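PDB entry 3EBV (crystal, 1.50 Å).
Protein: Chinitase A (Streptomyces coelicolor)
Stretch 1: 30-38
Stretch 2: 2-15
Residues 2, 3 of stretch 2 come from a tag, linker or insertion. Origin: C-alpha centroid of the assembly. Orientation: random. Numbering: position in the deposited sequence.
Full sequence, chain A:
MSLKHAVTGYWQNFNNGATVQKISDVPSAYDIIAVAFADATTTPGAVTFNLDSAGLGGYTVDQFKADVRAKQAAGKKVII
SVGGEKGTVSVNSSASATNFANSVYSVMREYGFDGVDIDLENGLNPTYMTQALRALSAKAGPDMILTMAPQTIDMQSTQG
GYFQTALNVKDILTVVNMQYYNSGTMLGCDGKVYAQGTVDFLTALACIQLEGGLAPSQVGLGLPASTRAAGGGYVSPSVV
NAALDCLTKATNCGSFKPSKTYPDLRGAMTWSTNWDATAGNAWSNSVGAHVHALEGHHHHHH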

ATOM      1  N   TYR A  30      -6.337  -4.084  10.834  1.00 13.37           N
ATOM      2  CA  TYR A  30      -5.711  -4.208   9.535  1.00 12.89           C
ATOM      3  C   TYR A  30      -6.319  -5.336   8.729  1.00 13.89           C
ATOM      4  O   TYR A  30      -6.228  -6.511   9.092  1.00 15.42           O
ATOM      5  CB  TYR A  30      -4.203  -4.397   9.690  1.00 11.89           C
ATOM      6  CG  TYR A  30      -3.546  -3.182  10.270  1.00 10.99           C
ATOM      7  CD1 TYR A  30      -3.334  -2.047   9.478  1.00 11.53           C
ATOM      8  CD2 TYR A  30      -3.170  -3.134  11.636  1.00 11.33           C
ATOM      9  CE1 TYR A  30      -2.744  -0.909  10.009  1.00 12.16           C
ATOM     10  CE2 TYR A  30      -2.560  -1.978  12.173  1.00 11.94           C
ATOM     11  CZ  TYR A  30      -2.341  -0.870  11.349  1.00 13.15           C
ATOM     12  OH  TYR A  30      -1.725   0.302  11.792  1.00 13.32           O
ATOM     13  N   ASP A  31      -6.915  -4.977   7.596  1.00 12.82           N
ATOM     14  CA  ASP A  31      -7.560  -5.958   6.719  1.00 12.76           C
ATOM     15  C   ASP A  31      -6.592  -6.546   5.724  1.00 12.71           C
ATOM     16  O   ASP A  31      -6.772  -7.676   5.276  1.00 13.77           O
ATOM     17  CB  ASP A  31      -8.676  -5.274   5.939  1.00 13.08           C
ATOM     18  CG  ASP A  31      -9.661  -4.647   6.846  1.00 14.64           C
ATOM     19  OD1 ASP A  31     -10.398  -5.389   7.553  1.00 17.54           O
ATOM     20  OD2 ASP A  31      -9.744  -3.420   6.901  1.00 14.20           O
ATOM     21  N   ILE A  32      -5.587  -5.763   5.334  1.00 11.49           N
ATOM     22  CA  ILE A  32      -4.554  -6.200   4.425  1.00 12.23           C
ATOM     23  C   ILE A  32      -3.246  -5.884   5.115  1.00 12.46           C
ATOM     24  O   ILE A  32      -3.033  -4.749   5.549  1.00 12.14           O
ATOM     25  CB  ILE A  32      -4.600  -5.471   3.051  1.00 12.90           C
ATOM     26  CG1 ILE A  32      -5.956  -5.714   2.363  1.00 13.03           C
ATOM     27  CG2 ILE A  32      -3.449  -5.946   2.145  1.00 14.29           C
ATOM     28  CD1 ILE A  32      -6.111  -4.897   1.049  1.00 13.29           C
ATOM     29  N   ILE A  33      -2.405  -6.907   5.253  1.00 12.33           N
ATOM     30  CA  ILE A  33      -1.077  -6.753   5.863  1.00 12.50           C
ATOM     31  C   ILE A  33      -0.046  -6.961   4.774  1.00 12.02           C
ATOM     32  O   ILE A  33      -0.010  -8.039   4.146  1.00 12.43           O
ATOM     33  CB  ILE A  33      -0.872  -7.770   7.041  1.00 12.45           C
ATOM     34  CG1 ILE A  33      -1.951  -7.583   8.102  1.00 13.42           C
ATOM     35  CG2 ILE A  33       0.584  -7.631   7.577  1.00 13.02           C
ATOM     36  CD1 ILE A  33      -2.013  -8.764   9.116  1.00 14.03           C
ATOM     37  N   ALA A  34       0.739  -5.921   4.511  1.00 10.96           N
ATOM     38  CA  ALA A  34       1.794  -5.944   3.493  1.00 11.30           C
ATOM     39  C   ALA A  34       3.155  -6.176   4.160  1.00 12.02           C
ATOM     40  O   ALA A  34       3.618  -5.361   4.972  1.00 11.83           O
ATOM     41  CB  ALA A  34       1.776  -4.643   2.659  1.00 10.91           C
ATOM     42  N   VAL A  35       3.763  -7.332   3.846  1.00 12.37           N
ATOM     43  CA  VAL A  35       5.037  -7.725   4.434  1.00 12.44           C
ATOM     44  C   VAL A  35       6.174  -6.982   3.717  1.00 12.11           C
ATOM     45  O   VAL A  35       6.385  -7.131   2.491  1.00 12.54           O
ATOM     46  CB  VAL A  35       5.185  -9.231   4.319  1.00 12.14           C
ATOM     47  CG1 VAL A  35       6.619  -9.655   4.726  1.00 13.56           C
ATOM     48  CG2 VAL A  35       4.153  -9.906   5.184  1.00 14.19           C
ATOM     49  N   ALA A  36       6.915  -6.166   4.469  1.00 12.07           N
ATOM     50  CA  ALA A  36       7.910  -5.283   3.910  1.00 12.39           C
ATOM     51  C   ALA A  36       9.337  -5.764   4.272  1.00 13.68           C
ATOM     52  O   ALA A  36       9.728  -5.596   5.429  1.00 13.19           O
ATOM     53  CB  ALA A  36       7.695  -3.844   4.462  1.00 13.26           C
ATOM     54  N   PHE A  37      10.158  -6.279   3.343  1.00 13.77           N
ATOM     55  CA  PHE A  37       9.899  -6.371   1.907  1.00 14.33           C
ATOM     56  C   PHE A  37      10.575  -7.629   1.359  1.00 15.66           C
ATOM     57  O   PHE A  37      11.451  -8.229   2.028  1.00 15.87           O
ATOM     58  CB  PHE A  37      10.554  -5.198   1.185  1.00 15.54           C
ATOM     59  CG  PHE A  37      10.015  -3.845   1.568  1.00 13.71           C
ATOM     60  CD1 PHE A  37       8.859  -3.353   0.960  1.00 13.84           C
ATOM     61  CD2 PHE A  37      10.674  -3.063   2.506  1.00 14.95           C
ATOM     62  CE1 PHE A  37       8.366  -2.096   1.300  1.00 12.31           C
ATOM     63  CE2 PHE A  37      10.180  -1.788   2.839  1.00 13.88           C
ATOM     64  CZ  PHE A  37       9.016  -1.315   2.238  1.00 13.23           C
ATOM     65  N   ALA A  38      10.198  -7.993   0.144  1.00 16.08           N
ATOM     66  CA  ALA A  38      11.004  -8.956  -0.627  1.00 17.51           C
ATOM     67  C   ALA A  38      12.346  -8.296  -0.962  1.00 21.00           C
ATOM     68  O   ALA A  38      12.457  -7.072  -0.950  1.00 23.68           O
ATOM     69  CB  ALA A  38      10.286  -9.417  -1.871  1.00 16.47           C
TER
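Stretch 2 2-15: SLKHAVTGYWQNFN

Stretch 2 lies alongside stretch 1 as a parallel neighbour in a β-sheet. Its first four residues, of which Ser-2 and Leu-3 come from the expression tag, form a loop; residues 6-12 run as an extended strand, and Asn-13 to Asn-15 leave it again. This strand and the 32-38 strand point the same way, their axes crossing at -30° and approaching to 4.6 Å. The register advances one residue for one: Ile-32 pairs with Thr-8, Ile-33 with Gly-9, Ala-34 with Tyr-10, Val-35 with Trp-11 and Ala-36 with Gln-12, with CA atoms 4.6 to 5.1 Å apart. Together the stretches bury 895 Å².

The backbone ladder follows the parallel rule, in which one residue bonds to the two neighbours of its partner. Ile-32 reaches Val-7 and Gly-9, through Ile-32 N to Val-7 O at 3.2 Å and Gly-9 N to Ile-32 O at 2.9 Å. Ala-34 repeats the pattern with Ala-34 N to Gly-9 O at 2.9 Å and Trp-11 N to Ala-34 O at 2.8 Å. Ala-36 closes it, Ala-36 N bonding Trp-11 O at 2.9 Å and Asn-13 N bonding Ala-36 O at 2.8 Å, so the last rung extends past the strand end of stretch 2. Between rungs the CA hydrogens add contacts, as from Thr-8 CA to Ile-32 O at 3.2 Å and Tyr-10 CA to Ala-34 O at 3.3 Å.

Asp-31 secures the start of the pairing. Its backbone N shares Val-7 O with Ile-32, at 2.9 Å from Asp-31 N, while its side chain, directed toward stretch 2, returns the bond: Val-7 N donates to Asp-31 OD2 at 2.9 Å. The carboxylate thus accepts an amide ahead of the regular ladder. Its other oxygen takes a bond from the tag, Ser-2 N to Asp-31 OD1 at 2.9 Å.

Side chains alternate between the two faces of the sheet. On the face with Ile-32, Ala-34 and Ala-36, small residues sit beside a large one: Ala-34 CB lies over one face of the Tyr-10 ring, 3.7 Å from Tyr-10 CE1, in a CH-π contact, and Ala-36 CB meets the ring edge at Tyr-10 CD1, 4.2 Å away. On the opposite face, Ile-33 CG2 packs 3.7 Å from Trp-11 CB, and Val-35 CG1 touches the indole edge at Trp-11 CE3, 3.9 Å.

A CB on Gly-9 would point to the face that carries Ile-33, Val-35 and Trp-11, but the space is filled by the Tyr-30 ring: an ideal CB would stand 2.5 Å from Tyr-30 CD1, a clash. Instead Tyr-30 CD1 comes within 3.5 Å of Gly-9 N and 3.8 Å of Val-7 CG1.

At the far end, a cis peptide precedes Phe-37, whose ring meets Phe-14 at 4.2 Å between the two CE2 atoms. Phe-37 N donates to a water, with 3.1 Å between Phe-37 N and the water oxygen; the same water oxygen accepts a weak bond from Asn-13 ND2 at 3.3 Å.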

ATOM      1  N   SER A   2     -13.077  -4.602   6.941  1.00 34.79           N
ATOM      2  CA  SER A   2     -13.452  -5.553   5.859  1.00 35.35           C
ATOM      3  C   SER A   2     -12.538  -5.385   4.640  1.00 35.31           C
ATOM      4  O   SER A   2     -11.742  -4.448   4.573  1.00 35.17           O
ATOM      5  CB  SER A   2     -14.930  -5.356   5.458  1.00 35.54           C
ATOM      6  OG  SER A   2     -15.160  -4.072   4.869  1.00 36.40           O
ATOM      7  N   LEU A   3     -12.636  -6.290   3.671  1.00 35.16           N
ATOM      8  CA  LEU A   3     -11.904  -6.085   2.432  1.00 34.86           C
ATOM      9  C   LEU A   3     -12.519  -4.904   1.665  1.00 34.12           C
ATOM     10  O   LEU A   3     -11.772  -4.076   1.140  1.00 33.89           O
ATOM     11  CB  LEU A   3     -11.839  -7.363   1.584  1.00 35.08           C
ATOM     12  CG  LEU A   3     -10.969  -7.352   0.317  1.00 36.37           C
ATOM     13  CD1 LEU A   3      -9.498  -7.025   0.607  1.00 35.42           C
ATOM     14  CD2 LEU A   3     -11.086  -8.693  -0.437  1.00 36.32           C
ATOM     15  N   LYS A   4     -13.859  -4.810   1.648  1.00 32.53           N
ATOM     16  CA  LYS A   4     -14.587  -3.726   0.939  1.00 31.70           C
ATOM     17  C   LYS A   4     -14.256  -2.298   1.422  1.00 28.39           C
ATOM     18  O   LYS A   4     -13.999  -1.378   0.613  1.00 29.22           O
ATOM     19  CB  LYS A   4     -16.094  -3.958   1.012  1.00 31.92           C
ATOM     20  CG  LYS A   4     -16.939  -2.855   0.354  1.00 33.77           C
ATOM     21  CD  LYS A   4     -18.445  -3.076   0.604  1.00 34.47           C
ATOM     22  CE  LYS A   4     -19.286  -1.903   0.088  1.00 37.51           C
ATOM     23  NZ  LYS A   4     -19.237  -1.787  -1.410  1.00 40.66           N
ATOM     24  N   HIS A   5     -14.334  -2.063   2.718  1.00 24.43           N
ATOM     25  CA  HIS A   5     -13.639  -0.884   3.243  1.00 20.80           C
ATOM     26  C   HIS A   5     -12.510  -1.358   4.112  1.00 19.65           C
ATOM     27  O   HIS A   5     -12.726  -1.947   5.180  1.00 21.95           O
ATOM     28  CB  HIS A   5     -14.535   0.062   4.000  1.00 21.17           C
ATOM     29  CG  HIS A   5     -15.394   0.905   3.103  1.00 21.94           C
ATOM     30  ND1 HIS A   5     -16.764   0.789   3.059  1.00 25.90           N
ATOM     31  CD2 HIS A   5     -15.060   1.846   2.180  1.00 17.25           C
ATOM     32  CE1 HIS A   5     -17.248   1.646   2.174  1.00 21.09           C
ATOM     33  NE2 HIS A   5     -16.234   2.313   1.636  1.00 25.27           N
ATOM     34  N   ALA A   6     -11.313  -1.064   3.646  1.00 15.32           N
ATOM     35  CA  ALA A   6     -10.098  -1.721   4.128  1.00 14.41           C
ATOM     36  C   ALA A   6      -9.110  -0.722   4.696  1.00 14.45           C
ATOM     37  O   ALA A   6      -8.977   0.428   4.231  1.00 13.56           O
ATOM     38  CB  ALA A   6      -9.423  -2.453   2.995  1.00 14.38           C
ATOM     39  N   VAL A   7      -8.342  -1.226   5.676  1.00 12.82           N
ATOM     40  CA  VAL A   7      -7.139  -0.544   6.166  1.00 12.85           C
ATOM     41  C   VAL A   7      -5.978  -1.461   5.821  1.00 12.17           C
ATOM     42  O   VAL A   7      -6.000  -2.661   6.201  1.00 11.76           O
ATOM     43  CB  VAL A   7      -7.167  -0.304   7.696  1.00 12.92           C
ATOM     44  CG1 VAL A   7      -5.864   0.397   8.123  1.00 15.46           C
ATOM     45  CG2 VAL A   7      -8.376   0.579   8.073  1.00 14.98           C
ATOM     46  N   THR A   8      -4.992  -0.945   5.084  1.00 10.45           N
ATOM     47  CA  THR A   8      -3.753  -1.711   4.773  1.00 10.21           C
ATOM     48  C   THR A   8      -2.677  -1.250   5.731  1.00 11.33           C
ATOM     49  O   THR A   8      -2.527  -0.043   5.977  1.00 11.41           O
ATOM     50  CB  THR A   8      -3.289  -1.436   3.314  1.00 11.37           C
ATOM     51  OG1 THR A   8      -4.313  -1.848   2.399  1.00 11.26           O
ATOM     52  CG2 THR A   8      -1.997  -2.150   2.956  1.00 10.51           C
ATOM     53  N   GLY A   9      -1.921  -2.199   6.285  1.00 11.02           N
ATOM     54  CA  GLY A   9      -0.758  -1.819   7.116  1.00 11.47           C
ATOM     55  C   GLY A   9       0.486  -2.552   6.713  1.00  9.97           C
ATOM     56  O   GLY A   9       0.413  -3.740   6.377  1.00 10.85           O
ATOM     57  N   TYR A  10       1.605  -1.838   6.680  1.00 10.84           N
ATOM     58  CA  TYR A  10       2.908  -2.476   6.388  1.00  9.96           C
ATOM     59  C   TYR A  10       3.499  -3.067   7.648  1.00 11.10           C
ATOM     60  O   TYR A  10       3.659  -2.333   8.621  1.00 11.53           O
ATOM     61  CB  TYR A  10       3.880  -1.463   5.785  1.00 10.96           C
ATOM     62  CG  TYR A  10       3.546  -1.173   4.340  1.00 10.16           C
ATOM     63  CD1 TYR A  10       4.214  -1.855   3.321  1.00 11.33           C
ATOM     64  CD2 TYR A  10       2.535  -0.256   3.990  1.00 11.20           C
ATOM     65  CE1 TYR A  10       3.900  -1.639   1.959  1.00 10.76           C
ATOM     66  CE2 TYR A  10       2.223  -0.046   2.632  1.00 12.36           C
ATOM     67  CZ  TYR A  10       2.900  -0.735   1.648  1.00 12.13           C
ATOM     68  OH  TYR A  10       2.558  -0.516   0.333  1.00 11.92           O
ATOM     69  N   TRP A  11       3.815  -4.375   7.590  1.00 11.12           N
ATOM     70  CA  TRP A  11       4.502  -5.052   8.724  1.00 11.65           C
ATOM     71  C   TRP A  11       5.960  -5.195   8.358  1.00 11.26           C
ATOM     72  O   TRP A  11       6.287  -5.705   7.279  1.00 12.16           O
ATOM     73  CB  TRP A  11       3.855  -6.408   8.918  1.00 12.36           C
ATOM     74  CG  TRP A  11       4.558  -7.284   9.927  1.00 12.10           C
ATOM     75  CD1 TRP A  11       4.359  -7.268  11.268  1.00 13.13           C
ATOM     76  CD2 TRP A  11       5.571  -8.277   9.660  1.00 13.30           C
ATOM     77  NE1 TRP A  11       5.199  -8.202  11.884  1.00 14.16           N
ATOM     78  CE2 TRP A  11       5.939  -8.826  10.924  1.00 14.18           C
ATOM     79  CE3 TRP A  11       6.223  -8.729   8.508  1.00 15.01           C
ATOM     80  CZ2 TRP A  11       6.897  -9.852  11.050  1.00 14.54           C
ATOM     81  CZ3 TRP A  11       7.201  -9.742   8.634  1.00 13.90           C
ATOM     82  CH2 TRP A  11       7.513 -10.284   9.902  1.00 14.65           C
ATOM     83  N   GLN A  12       6.850  -4.721   9.245  1.00 11.64           N
ATOM     84  CA  GLN A  12       8.297  -4.719   8.952  1.00 11.63           C
ATOM     85  C   GLN A  12       9.010  -6.052   9.145  1.00 13.28           C
ATOM     86  O   GLN A  12       9.038  -6.582  10.258  1.00 14.20           O
ATOM     87  CB  GLN A  12       9.017  -3.710   9.815  1.00 11.96           C
ATOM     88  CG  GLN A  12       8.487  -2.254   9.610  1.00 11.38           C
ATOM     89  CD  GLN A  12       8.982  -1.274  10.680  1.00 13.68           C
ATOM     90  OE1 GLN A  12       8.571  -0.124  10.710  1.00 12.86           O
ATOM     91  NE2 GLN A  12       9.946  -1.711  11.536  1.00 13.65           N
ATOM     92  N   ASN A  13       9.625  -6.535   8.083  1.00 13.98           N
ATOM     93  CA  ASN A  13      10.549  -7.697   8.191  1.00 14.35           C
ATOM     94  C   ASN A  13      11.952  -7.234   8.525  1.00 15.47           C
ATOM     95  O   ASN A  13      12.915  -7.677   7.897  1.00 17.22           O
ATOM     96  CB  ASN A  13      10.536  -8.470   6.853  1.00 14.02           C
ATOM     97  CG  ASN A  13      11.387  -9.741   6.912  1.00 15.87           C
ATOM     98  OD1 ASN A  13      11.347 -10.446   7.906  1.00 15.93           O
ATOM     99  ND2 ASN A  13      12.125 -10.019   5.843  1.00 19.51           N
ATOM    100  N   PHE A  14      12.068  -6.346   9.508  1.00 14.69           N
ATOM    101  CA  PHE A  14      13.364  -5.765   9.873  1.00 14.39           C
ATOM    102  C   PHE A  14      13.136  -4.915  11.097  1.00 16.26           C
ATOM    103  O   PHE A  14      12.001  -4.538  11.403  1.00 15.15           O
ATOM    104  CB  PHE A  14      13.989  -4.939   8.725  1.00 15.53           C
ATOM    105  CG  PHE A  14      13.094  -3.814   8.224  1.00 13.92           C
ATOM    106  CD1 PHE A  14      13.167  -2.555   8.806  1.00 16.91           C
ATOM    107  CD2 PHE A  14      12.211  -4.038   7.177  1.00 15.98           C
ATOM    108  CE1 PHE A  14      12.328  -1.520   8.377  1.00 14.24           C
ATOM    109  CE2 PHE A  14      11.390  -2.996   6.722  1.00 14.64           C
ATOM    110  CZ  PHE A  14      11.446  -1.749   7.325  1.00 14.23           C
ATOM    111  N   ASN A  15      14.219  -4.584  11.793  1.00 16.99           N
ATOM    112  CA  ASN A  15      14.132  -3.758  12.987  1.00 17.17           C
ATOM    113  C   ASN A  15      14.715  -2.383  12.676  1.00 18.40           C
ATOM    114  O   ASN A  15      15.907  -2.264  12.306  1.00 18.99           O
ATOM    115  CB  ASN A  15      14.950  -4.458  14.110  1.00 18.42           C
ATOM    116  CG  ASN A  15      14.947  -3.698  15.422  1.00 22.55           C
ATOM    117  OD1 ASN A  15      14.436  -2.602  15.539  1.00 23.00           O
ATOM    118  ND2 ASN A  15      15.571  -4.300  16.435  1.00 29.56           N
TER
HETATM  119  O   HOH W   1      12.918  -7.077   4.471  1.00 31.30           O